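Local coordinates for Lin2634 protein (Listeria innocua, PDB 3MZO) that hydrolyses phosphate esters as a metal-binding HD-domain phosphohydrolase related to the YfbR-like 5'-deoxynucleotidases, at the interface of chains A and B. Sequence-based numbering; all coordinates share one arbitrary frame. Chains: chain A/B, Lin2634 protein.

The interface of chains A and B. Residues chain A 40-41, 44-45, 140, 144, 186; chain B 4, 7-8, 11.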
# COMPACT_ATOMS: atom_id res chain seq x y z
N SER A 40 -22.62 -6.91 7.66
CA SER A 40 -23.16 -7.78 6.61
C SER A 40 -23.43 -9.20 7.13
O SER A 40 -24.44 -9.81 6.77
CB SER A 40 -22.20 -7.79 5.39
OG SER A 40 -22.06 -6.46 4.83
N ILE A 41 -22.54 -9.70 7.97
CA ILE A 41 -22.65 -11.04 8.61
C ILE A 41 -23.88 -10.97 9.57
O ILE A 41 -24.75 -11.82 9.53
CB ILE A 41 -21.33 -11.41 9.37
CG1 ILE A 41 -20.19 -11.73 8.39
CG2 ILE A 41 -21.54 -12.64 10.36
CD1 ILE A 41 -18.75 -11.68 8.98
N PHE A 44 -27.13 -11.09 7.74
CA PHE A 44 -27.47 -12.46 7.38
C PHE A 44 -28.08 -13.23 8.58
O PHE A 44 -29.12 -13.86 8.47
CB PHE A 44 -26.29 -13.24 6.84
CG PHE A 44 -26.56 -14.71 6.67
CD1 PHE A 44 -27.35 -15.16 5.63
CD2 PHE A 44 -26.10 -15.63 7.59
CE1 PHE A 44 -27.66 -16.48 5.50
CE2 PHE A 44 -26.41 -16.98 7.45
CZ PHE A 44 -27.19 -17.40 6.39
N PHE A 45 -27.44 -13.15 9.73
CA PHE A 45 -27.92 -13.93 10.86
C PHE A 45 -29.29 -13.47 11.33
O PHE A 45 -30.07 -14.26 11.83
CB PHE A 45 -26.92 -13.93 11.99
CG PHE A 45 -25.71 -14.80 11.75
CD1 PHE A 45 -25.84 -16.09 11.27
CD2 PHE A 45 -24.43 -14.34 12.07
CE1 PHE A 45 -24.70 -16.90 11.08
CE2 PHE A 45 -23.31 -15.13 11.88
CZ PHE A 45 -23.45 -16.41 11.36
N VAL A 140 -17.26 -14.46 13.80
CA VAL A 140 -17.27 -14.98 12.41
C VAL A 140 -16.29 -14.17 11.52
O VAL A 140 -15.52 -14.77 10.76
CB VAL A 140 -18.69 -15.08 11.82
CG1 VAL A 140 -18.60 -15.41 10.35
CG2 VAL A 140 -19.54 -16.23 12.57
N TYR A 144 -12.98 -15.77 9.69
CA TYR A 144 -12.70 -15.60 8.27
C TYR A 144 -11.38 -14.92 8.02
O TYR A 144 -10.65 -15.33 7.12
CB TYR A 144 -13.85 -14.86 7.55
CG TYR A 144 -14.86 -15.86 7.09
CD1 TYR A 144 -15.81 -16.38 7.99
CD2 TYR A 144 -14.85 -16.32 5.79
CE1 TYR A 144 -16.74 -17.32 7.58
CE2 TYR A 144 -15.76 -17.31 5.37
CZ TYR A 144 -16.71 -17.79 6.28
OH TYR A 144 -17.61 -18.75 5.91
N ILE A 186 -22.18 -23.69 6.92
CA ILE A 186 -21.11 -22.76 6.57
C ILE A 186 -19.75 -23.36 6.90
O ILE A 186 -18.91 -23.47 6.02
CB ILE A 186 -21.32 -21.42 7.29
CG1 ILE A 186 -22.68 -20.83 6.86
CG2 ILE A 186 -20.20 -20.42 6.93
CD1 ILE A 186 -23.04 -19.41 7.55
N ILE B 4 -23.49 -19.78 1.61
CA ILE B 4 -23.26 -18.56 2.33
C ILE B 4 -21.77 -18.37 2.65
O ILE B 4 -21.29 -17.23 2.71
CB ILE B 4 -24.12 -18.47 3.61
CG1 ILE B 4 -25.63 -18.56 3.25
CG2 ILE B 4 -23.89 -17.15 4.37
CD1 ILE B 4 -26.12 -17.36 2.44
N TYR B 7 -20.38 -16.30 0.02
CA TYR B 7 -20.82 -14.92 0.20
C TYR B 7 -19.97 -14.23 1.27
O TYR B 7 -19.50 -13.10 1.06
CB TYR B 7 -22.29 -14.87 0.55
CG TYR B 7 -22.73 -13.54 1.05
CD1 TYR B 7 -22.83 -12.45 0.20
CD2 TYR B 7 -23.06 -13.36 2.37
CE1 TYR B 7 -23.23 -11.20 0.66
CE2 TYR B 7 -23.41 -12.10 2.86
CZ TYR B 7 -23.50 -11.02 2.00
OH TYR B 7 -23.91 -9.80 2.49
N PHE B 8 -19.79 -14.89 2.41
CA PHE B 8 -18.94 -14.34 3.46
C PHE B 8 -17.49 -14.06 2.96
O PHE B 8 -16.92 -13.01 3.29
CB PHE B 8 -18.90 -15.24 4.67
CG PHE B 8 -20.15 -15.21 5.54
CD1 PHE B 8 -21.20 -14.30 5.33
CD2 PHE B 8 -20.24 -16.08 6.62
CE1 PHE B 8 -22.31 -14.27 6.20
CE2 PHE B 8 -21.33 -16.04 7.49
CZ PHE B 8 -22.38 -15.16 7.24
N LEU B 11 -17.12 -10.73 0.90
CA LEU B 11 -17.09 -9.46 1.59
C LEU B 11 -15.70 -8.82 1.62
O LEU B 11 -15.57 -7.61 1.46
CB LEU B 11 -17.68 -9.58 3.02
CG LEU B 11 -19.17 -10.00 3.06
CD1 LEU B 11 -19.58 -10.33 4.53
CD2 LEU B 11 -20.15 -9.00 2.43
O HOH W 1 -25.57 -10.09 4.41
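The N-terminal helix of chain B (4-13) packs into a groove of chain A formed by helices 31-51, 129-151 and 177-191, and B:Phe8 fills it, with 110 Å² of its surface hidden by the partner. Its side chain runs at about a right angle to those of A:Ile41, A:Phe44, A:Val140, A:Tyr144 and A:Ile186. With CG anti to the carbonyl carbon (chi1 -75°), the ring is carried between A:Ile41 on one face, whose CG1 stands 4.0 Å from CE1 of B:Phe8, towards the rim, and the CG2 methyl of its own chain's B:Ile4 on the other. A:Tyr144 meets the in-plane edge of the B:Phe8 ring, while its own face takes the B:Phe8 CB methylene, 3.7 Å from its CZ. Around the far rim, CE2 of B:Phe8 lies 3.8 Å from the CD1 methyl of A:Ile186, with A:Val140 CG1 close by, and CZ meets A:Phe44 CD2 at 3.8 Å.

B:Ile4 and A:Phe44 reach tip to tip. The CG2 methyl of B:Ile4 sits over the middle of the A:Phe44 ring, 3.8 Å from its centroid, a CH-pi contact; the same methyl touches a face of both phenyl rings, which lie in directions roughly at right angles from it. At the other end, both methyls of B:Leu11 approach A:Ser40 CB from one side, CD1 at 3.7 Å.

No nitrogen or oxygen of one chain comes within bonding distance of the other here, so direct contact is apolar. A two-fold axis relates the identical chains, so the contact recurs with partners exchanged; the deposited assembly holds six copies, and the structure alone does not show the oligomer in solution. Polar linkage comes through a water, 2.6 Å from both the A:Ser40 backbone O and the B:Tyr7 phenol OH.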